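Long-range contacts in pullulanase (Klebsiella oxytoca, PDB 2YOC), which hydrolyses the alpha-1,6-glucosidic bonds of pullulan and probably of related branched glucans, and is a client of the type 2 secretion system: residues V21-P26 with A254-L260; H168-K172 with Q219-F224; I185-S191 with D206-L211; V241-L245 with V271-Y276; L244-E248 with P301-Q305. The contacts are given in a common frame with arbitrary orientation. Residue numbers count along the deposited sequence, not the author numbering.

In the fold
All five contacts lie on one side of the chain's centre, and all involve the pullulanase N2 region. Interactions 1 and 3 adjoin at one edge of its mixed sheet. Both rest on backbone hydrogen bonds, and interaction 3 adds an arginine-tyrosine stack and CH-pi contacts. Hydrogen bonds R187-V21 and A254-I185 join them. Interaction 4 is the buried one, with apolar helix packing and one tyrosine-aspartate bond. It touches interaction 2, where helix 218-223 meets V170 and D171, beside strand 167-169, partly by apolar side chains. Interaction 5 shares L244 and L245 with interaction 4. It is more polar and partly buried, and reaches into the carbohydrate-binding module 48 region. L244 also packs on Y190 and L209 of interaction 3.

Interaction 1: residues V21-P26 with A254-L260; sequences VVVRLP and AAEDGIL
This is a single beta bridge between the N-terminal segment 21-26 and the turn of the hairpin formed by strands 248-254 and 260-267. The two backbones run the same way. V23 lies beside G258 (CA-CA 4.4 Å) and R24 beside I259 (5.2 Å). R24 N donates to G258 O (2.8 Å), and L260 N donates to R24 O (3.1 Å). The turn passes through E256 and D257 with helical angles, then G258 at phi/psi 97/14. G258 N bonds to A255 O (3.1 Å). D257, chi1 p, makes an Asx turn, with I259 N on its OD1 (2.9 Å). V23 (t) sets CG2 3.8 Å from A254 CB. R24 (p) folds back so that I259 CG1 covers one guanidinium face, 3.4 Å from NH1. On its other flank V23 bonds to F204 of strand 203-204. A side chain at G258 would collide with V22 O and V21 CG1. Backbone bonding and glycine's conformational freedom therefore set this contact, with apolar side chains filling in.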
# COMPACT_ATOMS: atom_id res chain seq x y z
N VAL B 21 61.86 -8.41 23.23
CA VAL B 21 61.85 -7.01 22.80
C VAL B 21 61.28 -5.99 23.80
O VAL B 21 60.22 -6.21 24.38
CB VAL B 21 61.23 -6.83 21.38
CG1 VAL B 21 61.64 -5.49 20.74
CG2 VAL B 21 61.59 -7.99 20.46
N VAL B 22 61.98 -4.86 23.96
CA VAL B 22 61.53 -3.78 24.82
C VAL B 22 60.77 -2.77 23.98
O VAL B 22 61.27 -2.34 22.94
CB VAL B 22 62.66 -3.14 25.65
CG1 VAL B 22 62.34 -1.70 26.05
CG2 VAL B 22 62.95 -3.99 26.88
N VAL B 23 59.56 -2.41 24.44
CA VAL B 23 58.76 -1.39 23.78
C VAL B 23 59.35 -0.02 24.12
O VAL B 23 59.62 0.27 25.28
CB VAL B 23 57.24 -1.53 24.06
CG1 VAL B 23 56.45 -0.35 23.48
CG2 VAL B 23 56.72 -2.85 23.48
N ARG B 24 59.65 0.76 23.09
CA ARG B 24 60.26 2.07 23.24
C ARG B 24 59.69 3.12 22.29
O ARG B 24 59.08 2.78 21.27
CB ARG B 24 61.80 1.98 23.15
CG ARG B 24 62.34 1.15 21.98
CD ARG B 24 63.81 1.43 21.73
NE ARG B 24 64.05 2.63 20.93
CZ ARG B 24 64.12 2.64 19.60
NH1 ARG B 24 63.91 1.52 18.91
NH2 ARG B 24 64.38 3.77 18.95
N LEU B 25 59.87 4.39 22.65
CA LEU B 25 59.42 5.56 21.89
C LEU B 25 60.27 5.74 20.60
O LEU B 25 61.38 5.23 20.59
CB LEU B 25 59.55 6.80 22.80
CG LEU B 25 58.27 7.33 23.47
CD1 LEU B 25 57.74 6.38 24.49
CD2 LEU B 25 58.52 8.65 24.14
N PRO B 26 59.83 6.46 19.53
CA PRO B 26 60.71 6.64 18.34
C PRO B 26 62.04 7.32 18.65
O PRO B 26 62.07 8.16 19.55
CB PRO B 26 59.85 7.50 17.39
CG PRO B 26 58.86 8.18 18.24
CD PRO B 26 58.55 7.16 19.32
N ALA B 254 53.14 -2.61 19.22
CA ALA B 254 54.47 -2.20 18.78
C ALA B 254 54.94 -2.94 17.54
O ALA B 254 54.44 -4.03 17.20
CB ALA B 254 55.46 -2.39 19.92
N ALA B 255 55.94 -2.31 16.87
CA ALA B 255 56.66 -2.77 15.68
C ALA B 255 57.44 -4.05 16.00
O ALA B 255 57.54 -4.42 17.18
CB ALA B 255 57.65 -1.68 15.27
N GLU B 256 58.04 -4.70 14.97
CA GLU B 256 58.89 -5.89 15.18
C GLU B 256 60.12 -5.54 16.08
O GLU B 256 60.57 -6.37 16.88
CB GLU B 256 59.29 -6.56 13.84
CG GLU B 256 60.34 -5.83 12.98
CD GLU B 256 60.03 -4.46 12.37
OE1 GLU B 256 58.83 -4.10 12.29
OE2 GLU B 256 60.98 -3.76 11.95
N ASP B 257 60.58 -4.28 15.97
CA ASP B 257 61.72 -3.68 16.67
C ASP B 257 61.34 -3.11 18.04
O ASP B 257 62.22 -2.78 18.85
CB ASP B 257 62.39 -2.60 15.78
CG ASP B 257 61.46 -1.49 15.29
OD1 ASP B 257 60.85 -0.81 16.14
OD2 ASP B 257 61.36 -1.30 14.06
N GLY B 258 60.04 -2.98 18.29
CA GLY B 258 59.55 -2.47 19.57
C GLY B 258 59.20 -1.00 19.59
O GLY B 258 59.04 -0.42 20.67
N ILE B 259 59.09 -0.36 18.42
CA ILE B 259 58.67 1.03 18.44
C ILE B 259 57.15 1.07 18.56
O ILE B 259 56.43 0.36 17.83
CB ILE B 259 59.32 1.95 17.38
CG1 ILE B 259 60.85 2.01 17.62
CG2 ILE B 259 58.73 3.37 17.44
CD1 ILE B 259 61.62 2.51 16.47
N LEU B 260 56.69 1.79 19.58
CA LEU B 260 55.30 1.95 19.94
C LEU B 260 54.49 2.47 18.78
O LEU B 260 54.86 3.48 18.15
CB LEU B 260 55.18 2.93 21.12
CG LEU B 260 53.78 3.23 21.58
CD1 LEU B 260 53.53 2.65 22.92
CD2 LEU B 260 53.51 4.72 21.52

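Interaction 2: residues H168-K172 with Q219-F224; sequences HWVDK and QVSMRF
V170 overlaps one flank of helix 218-223 and the phenylalanine just beyond it. Its CG2 lies 3.9 Å from V220 CG1, and its CB lies 3.8 Å from F224 CE2. The closest CA pair is V170-V220, at 7.2 Å. F224 is the first residue to leave helical angles, at -125/71. V170 has phi/psi -89/-21, where the chain turns. D171 (p) also points at the helix and brings OD2 3.2 Å from V220 CG2, while its OD1 accepts from T174 N. R223 reaches across to the turn. Its NH1 makes a weak hydrogen bond to V170 O (2.8 Å), and its NH2 has a stronger partner in G270 O. W169 turns away from the helix, with NE1 donating to K172 O (3.2 Å). The contact thus sits in the turn between strands 167-169 and 174-176 of the N2 sheet, with helix 218-223 on one flank and helix 269-280 close by, where D274 accepts from K172 N.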
# COMPACT_ATOMS: atom_id res chain seq x y z
N HIS B 168 39.19 -3.79 25.32
CA HIS B 168 38.09 -4.33 26.10
C HIS B 168 38.40 -5.70 26.69
O HIS B 168 38.42 -6.70 25.96
CB HIS B 168 36.83 -4.45 25.19
CG HIS B 168 36.24 -3.14 24.76
ND1 HIS B 168 34.97 -2.78 25.12
CD2 HIS B 168 36.79 -2.15 24.02
CE1 HIS B 168 34.78 -1.58 24.60
NE2 HIS B 168 35.85 -1.15 23.94
N TRP B 169 38.62 -5.76 28.01
CA TRP B 169 38.82 -7.05 28.66
C TRP B 169 37.39 -7.59 28.95
O TRP B 169 36.72 -7.18 29.90
CB TRP B 169 39.67 -6.86 29.91
CG TRP B 169 40.29 -8.11 30.48
CD1 TRP B 169 40.07 -9.40 30.09
CD2 TRP B 169 41.21 -8.17 31.58
NE1 TRP B 169 40.80 -10.27 30.88
CE2 TRP B 169 41.52 -9.54 31.79
CE3 TRP B 169 41.82 -7.20 32.39
CZ2 TRP B 169 42.40 -9.95 32.79
CZ3 TRP B 169 42.71 -7.62 33.36
CH2 TRP B 169 42.97 -8.97 33.58
N VAL B 170 36.91 -8.42 28.05
CA VAL B 170 35.56 -8.97 28.04
C VAL B 170 35.32 -10.27 28.81
O VAL B 170 34.18 -10.59 29.14
CB VAL B 170 35.03 -9.01 26.61
CG1 VAL B 170 34.92 -7.59 26.06
CG2 VAL B 170 35.92 -9.88 25.72
N ASP B 171 36.38 -11.03 29.06
CA ASP B 171 36.35 -12.26 29.84
C ASP B 171 37.76 -12.53 30.36
O ASP B 171 38.69 -11.89 29.88
CB ASP B 171 35.75 -13.45 29.06
CG ASP B 171 36.61 -14.07 27.97
OD1 ASP B 171 37.79 -14.37 28.23
OD2 ASP B 171 36.07 -14.40 26.90
N LYS B 172 37.91 -13.46 31.34
CA LYS B 172 39.17 -13.84 31.97
C LYS B 172 40.33 -13.96 30.95
O LYS B 172 41.39 -13.37 31.16
CB LYS B 172 39.01 -15.16 32.75
CG LYS B 172 38.21 -15.07 34.06
CD LYS B 172 37.38 -16.37 34.31
CE LYS B 172 37.10 -16.67 35.77
NZ LYS B 172 35.98 -17.64 35.95
N GLN B 219 30.19 -17.31 23.30
CA GLN B 219 29.72 -16.71 24.54
C GLN B 219 29.91 -15.18 24.51
O GLN B 219 28.95 -14.47 24.80
CB GLN B 219 30.38 -17.41 25.76
CG GLN B 219 30.50 -16.60 27.08
CD GLN B 219 31.94 -16.18 27.46
OE1 GLN B 219 32.88 -17.00 27.54
NE2 GLN B 219 32.13 -14.89 27.76
N VAL B 220 31.11 -14.69 24.10
CA VAL B 220 31.43 -13.25 24.00
C VAL B 220 30.56 -12.49 23.00
O VAL B 220 30.03 -11.43 23.33
CB VAL B 220 32.94 -12.97 23.82
CG1 VAL B 220 33.19 -11.49 23.51
CG2 VAL B 220 33.70 -13.38 25.06
N SER B 221 30.42 -13.03 21.77
CA SER B 221 29.61 -12.47 20.67
C SER B 221 28.17 -12.18 21.08
O SER B 221 27.58 -11.19 20.63
CB SER B 221 29.62 -13.42 19.47
OG SER B 221 30.89 -13.49 18.86
N MSE B 222 27.62 -13.07 21.93
CA MSE B 222 26.28 -13.00 22.50
C MSE B 222 26.19 -11.81 23.41
O MSE B 222 25.28 -11.00 23.29
CB MSE B 222 26.01 -14.24 23.36
CG MSE B 222 26.35 -15.56 22.72
SE MSE B 222 24.92 -16.22 21.58
CE MSE B 222 25.21 -15.11 19.88
N ARG B 223 27.11 -11.75 24.37
CA ARG B 223 27.20 -10.74 25.40
C ARG B 223 27.43 -9.37 24.86
O ARG B 223 26.79 -8.43 25.32
CB ARG B 223 28.36 -11.07 26.34
CG ARG B 223 28.16 -12.30 27.19
CD ARG B 223 29.40 -12.55 27.99
NE ARG B 223 29.53 -11.62 29.12
CZ ARG B 223 30.66 -11.39 29.77
NH1 ARG B 223 31.79 -12.01 29.41
NH2 ARG B 223 30.68 -10.56 30.80
N PHE B 224 28.39 -9.24 23.91
CA PHE B 224 28.76 -7.94 23.36
C PHE B 224 28.67 -7.92 21.88
O PHE B 224 29.70 -7.84 21.22
CB PHE B 224 30.17 -7.58 23.83
CG PHE B 224 30.31 -7.67 25.32
CD1 PHE B 224 29.61 -6.80 26.15
CD2 PHE B 224 31.13 -8.63 25.90
CE1 PHE B 224 29.74 -6.87 27.53
CE2 PHE B 224 31.27 -8.70 27.29
CZ PHE B 224 30.57 -7.82 28.09

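Interaction 3: residues I185-S191 with D206-L211; sequences IVRLYYS and DRYLKL
D206 comes first, with its O 3.2 Å from Y189 CD2. R207 O accepts from Y190 N (3.0 Å), and R207 CB sits over the Y190 ring, 3.7 Å from its centroid. Y208 (p) places CB over the Y189 ring, 3.5 Å from its centroid. The R187 guanidinium lies flat on the Y208 ring, centres 4.1 Å apart and planes at 11°. L209 and L188 form an antiparallel hydrogen-bonded pair: L188 N to L209 O is 2.9 Å, L209 N to L188 O 3.0 Å. K210 opposes R187 in a non-hydrogen-bonded pair (CA-CA 4.8 Å), and its NZ curls back to V186 O (3.0 Å). L211 N also donates to V186 O (2.9 Å). The segments' end-to-end directions are 134° apart, so 206-211 is a splayed antiparallel partner to strand 185-191, whose other neighbour is strand 248-254. Backbone bonds fix the register, while R187 combines an off-centre cation-pi stack on Y208 with hydrogen bonds from NH1 to Y189 OH (2.8 Å) and NH2 to V21 O.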
# COMPACT_ATOMS: atom_id res chain seq x y z
N ILE B 185 53.83 -6.90 17.71
CA ILE B 185 53.87 -6.93 19.17
C ILE B 185 52.52 -6.43 19.76
O ILE B 185 52.11 -5.28 19.50
CB ILE B 185 55.11 -6.18 19.75
CG1 ILE B 185 56.45 -6.86 19.38
CG2 ILE B 185 54.98 -5.98 21.27
CD1 ILE B 185 56.65 -8.38 19.89
N VAL B 186 51.82 -7.31 20.52
CA VAL B 186 50.56 -7.00 21.21
C VAL B 186 50.70 -7.44 22.65
O VAL B 186 50.89 -8.63 22.93
CB VAL B 186 49.27 -7.54 20.50
CG1 VAL B 186 48.03 -7.33 21.36
CG2 VAL B 186 49.07 -6.89 19.14
N ARG B 187 50.66 -6.47 23.58
CA ARG B 187 50.85 -6.78 25.00
C ARG B 187 49.89 -6.11 25.96
O ARG B 187 49.41 -5.00 25.69
CB ARG B 187 52.27 -6.41 25.43
CG ARG B 187 53.35 -7.33 24.92
CD ARG B 187 54.67 -6.58 24.93
NE ARG B 187 55.76 -7.39 24.41
CZ ARG B 187 57.04 -7.03 24.44
NH1 ARG B 187 57.40 -5.87 24.99
NH2 ARG B 187 57.97 -7.81 23.92
N LEU B 188 49.70 -6.74 27.13
CA LEU B 188 48.92 -6.13 28.19
C LEU B 188 49.84 -5.71 29.35
O LEU B 188 50.16 -6.51 30.21
CB LEU B 188 47.74 -7.02 28.64
CG LEU B 188 46.79 -6.42 29.68
CD1 LEU B 188 46.12 -5.17 29.16
CD2 LEU B 188 45.75 -7.44 30.09
N TYR B 189 50.28 -4.44 29.32
CA TYR B 189 51.12 -3.85 30.36
C TYR B 189 50.24 -3.51 31.56
O TYR B 189 49.06 -3.20 31.38
CB TYR B 189 51.84 -2.59 29.83
CG TYR B 189 53.04 -2.90 28.96
CD1 TYR B 189 52.88 -3.34 27.64
CD2 TYR B 189 54.34 -2.79 29.46
CE1 TYR B 189 53.98 -3.65 26.85
CE2 TYR B 189 55.45 -3.10 28.67
CZ TYR B 189 55.26 -3.54 27.37
OH TYR B 189 56.36 -3.84 26.59
N TYR B 190 50.81 -3.59 32.77
CA TYR B 190 50.10 -3.31 34.02
C TYR B 190 51.00 -2.71 35.11
O TYR B 190 52.20 -2.95 35.12
CB TYR B 190 49.39 -4.59 34.54
CG TYR B 190 50.32 -5.76 34.79
CD1 TYR B 190 50.67 -6.63 33.76
CD2 TYR B 190 50.85 -6.00 36.06
CE1 TYR B 190 51.54 -7.70 33.98
CE2 TYR B 190 51.69 -7.09 36.30
CZ TYR B 190 52.04 -7.93 35.25
OH TYR B 190 52.89 -9.00 35.46
N SER B 191 50.40 -1.91 36.01
CA SER B 191 51.05 -1.28 37.17
C SER B 191 50.04 -1.15 38.29
O SER B 191 48.95 -0.57 38.12
CB SER B 191 51.64 0.09 36.82
OG SER B 191 52.32 0.67 37.93
N ASP B 206 57.43 -1.32 32.69
CA ASP B 206 56.36 -1.93 33.49
C ASP B 206 56.11 -3.36 33.05
O ASP B 206 56.27 -3.70 31.87
CB ASP B 206 55.04 -1.16 33.37
CG ASP B 206 55.08 0.29 33.77
OD1 ASP B 206 55.06 0.56 34.99
OD2 ASP B 206 54.87 1.15 32.89
N ARG B 207 55.72 -4.21 33.99
CA ARG B 207 55.42 -5.62 33.76
C ARG B 207 54.35 -5.75 32.64
O ARG B 207 53.53 -4.85 32.48
CB ARG B 207 54.85 -6.21 35.07
CG ARG B 207 55.82 -6.39 36.26
CD ARG B 207 55.82 -7.83 36.78
NE ARG B 207 56.22 -8.78 35.73
CZ ARG B 207 56.44 -10.08 35.91
NH1 ARG B 207 56.32 -10.62 37.11
NH2 ARG B 207 56.78 -10.84 34.88
N TYR B 208 54.36 -6.83 31.87
CA TYR B 208 53.35 -7.02 30.82
C TYR B 208 53.02 -8.48 30.67
O TYR B 208 53.62 -9.31 31.35
CB TYR B 208 53.78 -6.42 29.47
CG TYR B 208 55.08 -6.95 28.91
CD1 TYR B 208 56.30 -6.37 29.26
CD2 TYR B 208 55.10 -8.06 28.07
CE1 TYR B 208 57.51 -6.88 28.77
CE2 TYR B 208 56.30 -8.56 27.56
CZ TYR B 208 57.50 -7.97 27.91
OH TYR B 208 58.70 -8.46 27.44
N LEU B 209 52.06 -8.79 29.77
CA LEU B 209 51.68 -10.14 29.38
C LEU B 209 51.64 -10.17 27.85
O LEU B 209 51.21 -9.18 27.23
CB LEU B 209 50.30 -10.55 29.90
CG LEU B 209 49.92 -10.40 31.37
CD1 LEU B 209 48.48 -10.81 31.56
CD2 LEU B 209 50.80 -11.23 32.29
N LYS B 210 52.07 -11.28 27.24
CA LYS B 210 52.05 -11.37 25.79
C LYS B 210 50.67 -11.83 25.30
O LYS B 210 50.13 -12.82 25.79
CB LYS B 210 53.23 -12.22 25.25
CG LYS B 210 53.29 -12.42 23.72
CD LYS B 210 53.86 -11.21 22.94
CE LYS B 210 53.57 -11.28 21.44
NZ LYS B 210 52.42 -10.42 21.04
N LEU B 211 50.10 -11.07 24.37
CA LEU B 211 48.80 -11.43 23.81
C LEU B 211 48.97 -12.12 22.46
O LEU B 211 49.89 -11.80 21.71
CB LEU B 211 47.85 -10.22 23.75
CG LEU B 211 47.64 -9.47 25.04
CD1 LEU B 211 46.88 -8.20 24.79
CD2 LEU B 211 46.89 -10.32 26.07

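Interaction 4: residues V241-L245 with V271-Y276; sequences VDELL and VLDDAY
Apolar contacts make up most of this interface, in which the short helix 241-244 and the following L245 face helix 269-280. V241 CG1 meets V271 CG2 at 3.8 Å. L245, in rotamer m, reaches across with its two methyls: CD2 lies 3.9 Å from V271 CG1, and CD1 lies 4.2 Å from L272 CD2. The same CD1 is 3.9 Å from Y276 CE2, at the edge of the tyrosine ring. The backbones stay well apart. The nearest CA pairs are V241-A275 at 8.2 Å and L245-L272 at 8.4 Å, so side chains fill the gap.

The polar contribution is one hydrogen bond, from Y276 OH to D242 OD2 (2.7 Å). D242 is in rotamer t and carries its carboxylate toward the tyrosine. Its other oxygen, OD1, forms a salt bridge with R325, so the aspartate serves two partners.

In the backbone, L245 N bonds to V241 O (3.2 Å) and Y276 N to L272 O (3.1 Å). Helix 269-280 widens into a pi-type turn at 273-276.

W169 of strand 167-169 touches V241, L245 and V271. The arrangement is thus a small helix-helix core laid against the N2 sheet, where the helix after strand 260-267 leads on to the carbohydrate-binding module 48 strands.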
# COMPACT_ATOMS: atom_id res chain seq x y z
N VAL B 241 44.44 -12.83 36.82
CA VAL B 241 43.32 -11.94 36.53
C VAL B 241 43.01 -11.02 37.69
O VAL B 241 42.94 -9.81 37.51
CB VAL B 241 42.07 -12.72 36.03
CG1 VAL B 241 40.94 -11.78 35.65
CG2 VAL B 241 42.41 -13.64 34.85
N ASP B 242 42.86 -11.60 38.88
CA ASP B 242 42.52 -10.89 40.11
C ASP B 242 43.43 -9.71 40.45
O ASP B 242 42.93 -8.59 40.59
CB ASP B 242 42.38 -11.86 41.29
CG ASP B 242 41.40 -11.38 42.34
OD1 ASP B 242 41.83 -10.66 43.27
OD2 ASP B 242 40.21 -11.74 42.25
N GLU B 243 44.75 -9.95 40.53
CA GLU B 243 45.73 -8.91 40.83
C GLU B 243 45.87 -7.90 39.70
O GLU B 243 46.36 -6.80 39.94
CB GLU B 243 47.10 -9.51 41.17
CG GLU B 243 47.92 -8.71 42.18
CD GLU B 243 47.80 -9.13 43.63
OE1 GLU B 243 48.09 -10.32 43.93
OE2 GLU B 243 47.44 -8.29 44.49
N LEU B 244 45.50 -8.29 38.48
CA LEU B 244 45.60 -7.40 37.32
C LEU B 244 44.56 -6.28 37.42
O LEU B 244 44.85 -5.10 37.14
CB LEU B 244 45.44 -8.21 36.01
CG LEU B 244 46.68 -8.59 35.17
CD1 LEU B 244 47.99 -8.34 35.88
CD2 LEU B 244 46.61 -10.03 34.70
N LEU B 245 43.36 -6.65 37.90
CA LEU B 245 42.23 -5.77 38.11
C LEU B 245 42.37 -4.93 39.39
O LEU B 245 41.49 -4.13 39.72
CB LEU B 245 40.93 -6.58 38.11
CG LEU B 245 40.63 -7.33 36.83
CD1 LEU B 245 39.70 -8.49 37.09
CD2 LEU B 245 40.11 -6.40 35.74
N VAL B 271 35.19 -8.53 31.88
CA VAL B 271 35.92 -9.48 32.71
C VAL B 271 35.37 -9.48 34.17
O VAL B 271 35.18 -10.56 34.73
CB VAL B 271 37.45 -9.35 32.56
CG1 VAL B 271 37.93 -7.96 32.94
CG2 VAL B 271 38.16 -10.43 33.36
N LEU B 272 35.03 -8.28 34.72
CA LEU B 272 34.44 -8.18 36.07
C LEU B 272 33.19 -9.02 36.17
O LEU B 272 33.04 -9.73 37.16
CB LEU B 272 34.15 -6.74 36.50
CG LEU B 272 35.36 -5.86 36.69
CD1 LEU B 272 34.94 -4.44 36.91
CD2 LEU B 272 36.21 -6.34 37.83
N ASP B 273 32.32 -9.02 35.11
CA ASP B 273 31.14 -9.87 35.14
C ASP B 273 31.53 -11.34 35.04
O ASP B 273 31.05 -12.15 35.82
CB ASP B 273 30.07 -9.46 34.08
CG ASP B 273 28.96 -8.53 34.60
OD1 ASP B 273 28.99 -8.16 35.79
OD2 ASP B 273 28.03 -8.20 33.80
N ASP B 274 32.48 -11.66 34.17
CA ASP B 274 32.94 -13.04 33.94
C ASP B 274 33.67 -13.66 35.13
O ASP B 274 33.57 -14.87 35.33
CB ASP B 274 33.82 -13.08 32.68
CG ASP B 274 34.34 -14.44 32.27
OD1 ASP B 274 33.51 -15.33 31.97
OD2 ASP B 274 35.57 -14.59 32.14
N ALA B 275 34.41 -12.84 35.91
CA ALA B 275 35.23 -13.34 37.01
C ALA B 275 34.53 -13.37 38.35
O ALA B 275 34.80 -14.28 39.15
CB ALA B 275 36.52 -12.54 37.10
N TYR B 276 33.65 -12.38 38.60
CA TYR B 276 33.01 -12.23 39.91
C TYR B 276 31.49 -12.31 39.97
O TYR B 276 30.96 -12.73 40.99
CB TYR B 276 33.44 -10.89 40.54
CG TYR B 276 34.93 -10.65 40.56
CD1 TYR B 276 35.74 -11.18 41.57
CD2 TYR B 276 35.54 -9.88 39.57
CE1 TYR B 276 37.11 -10.96 41.59
CE2 TYR B 276 36.91 -9.65 39.58
CZ TYR B 276 37.70 -10.20 40.58
OH TYR B 276 39.05 -10.00 40.58

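Interaction 5: residues L244-E248 with P301-Q305; sequences LLQGE and PTAQQ
Two glutamines each send a side-chain amide hydrogen bond to a backbone carbonyl of the other segment. Q304 NE2 donates to Q246 O (2.8 Å), and Q246 NE2 donates to A303 O (3.3 Å). Water 1 adds a third link, donating to Q246 O (2.7 Å) and to T302 O (3.0 Å). Q246 O thus receives both the amide and the water. The closest CA pair is Q246-T302, at 5.0 Å. Q246 has chi1 and chi2 both m, which folds its amide toward 301-305. Q304 is m then t, so its chain extends to the opposite backbone. L244 to G247 form a type I turn that leads from helix 241-244 into strand 248-254. Q304 and Q305 form a classic beta bulge facing T350, at the start of strand 305-311. The contact therefore joins the N2 region to the carbohydrate-binding module 48 region, loop against loop. Beside the hydrogen bonds, L245 O comes 3.1 Å from T302 CB, and L245 CB lies 4.3 Å from T302 CG2. Q304 NE2 has a second, weak hydrogen bond, to H192 O.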
# COMPACT_ATOMS: atom_id res chain seq x y z
N LEU B 244 45.50 -8.29 38.48
CA LEU B 244 45.60 -7.40 37.32
C LEU B 244 44.56 -6.28 37.42
O LEU B 244 44.85 -5.10 37.14
CB LEU B 244 45.44 -8.21 36.01
CG LEU B 244 46.68 -8.59 35.17
CD1 LEU B 244 47.99 -8.34 35.88
CD2 LEU B 244 46.61 -10.03 34.70
N LEU B 245 43.36 -6.65 37.90
CA LEU B 245 42.23 -5.77 38.11
C LEU B 245 42.37 -4.93 39.39
O LEU B 245 41.49 -4.13 39.72
CB LEU B 245 40.93 -6.58 38.11
CG LEU B 245 40.63 -7.33 36.83
CD1 LEU B 245 39.70 -8.49 37.09
CD2 LEU B 245 40.11 -6.40 35.74
N GLN B 246 43.51 -5.05 40.07
CA GLN B 246 43.78 -4.28 41.26
C GLN B 246 44.26 -2.89 40.92
O GLN B 246 44.20 -2.00 41.76
CB GLN B 246 44.81 -4.99 42.16
CG GLN B 246 44.23 -6.12 43.02
CD GLN B 246 43.28 -5.59 44.07
OE1 GLN B 246 43.68 -4.88 45.00
NE2 GLN B 246 42.00 -5.87 43.90
N GLY B 247 44.75 -2.72 39.70
CA GLY B 247 45.31 -1.44 39.29
C GLY B 247 45.11 -1.10 37.84
O GLY B 247 44.05 -1.37 37.28
N GLU B 248 46.11 -0.46 37.24
CA GLU B 248 46.04 -0.07 35.84
C GLU B 248 46.48 -1.21 34.90
O GLU B 248 47.30 -2.05 35.28
CB GLU B 248 46.87 1.20 35.57
CG GLU B 248 46.65 1.76 34.17
CD GLU B 248 47.16 3.15 33.91
OE1 GLU B 248 46.55 4.12 34.41
OE2 GLU B 248 48.13 3.28 33.12
N PRO B 301 35.13 -5.26 43.27
CA PRO B 301 36.16 -6.24 42.88
C PRO B 301 37.53 -5.68 42.50
O PRO B 301 38.51 -6.44 42.47
CB PRO B 301 35.48 -7.02 41.76
CG PRO B 301 34.54 -6.04 41.15
CD PRO B 301 34.00 -5.26 42.31
N THR B 302 37.61 -4.37 42.24
CA THR B 302 38.89 -3.77 41.89
C THR B 302 39.57 -3.05 43.05
O THR B 302 40.78 -2.82 42.97
CB THR B 302 38.77 -2.88 40.66
OG1 THR B 302 38.06 -1.67 40.98
CG2 THR B 302 38.15 -3.61 39.49
N ALA B 303 38.80 -2.66 44.08
CA ALA B 303 39.29 -1.91 45.22
C ALA B 303 40.47 -2.61 45.85
O ALA B 303 40.47 -3.84 45.97
CB ALA B 303 38.21 -1.69 46.25
N GLN B 304 41.52 -1.82 46.14
CA GLN B 304 42.74 -2.27 46.78
C GLN B 304 42.51 -2.44 48.28
O GLN B 304 43.06 -3.35 48.88
CB GLN B 304 43.86 -1.28 46.49
CG GLN B 304 44.54 -1.61 45.18
CD GLN B 304 45.57 -0.59 44.79
OE1 GLN B 304 46.33 -0.06 45.63
NE2 GLN B 304 45.66 -0.35 43.49
N GLN B 305 41.64 -1.58 48.84
CA GLN B 305 41.20 -1.58 50.24
C GLN B 305 39.80 -0.94 50.40
O GLN B 305 39.45 -0.02 49.65
CB GLN B 305 42.22 -0.90 51.16
CG GLN B 305 42.06 -1.26 52.64
CD GLN B 305 42.10 -2.74 52.93
OE1 GLN B 305 43.02 -3.48 52.49
NE2 GLN B 305 41.10 -3.22 53.67
O HOH W 1 42.33 -0.30 42.83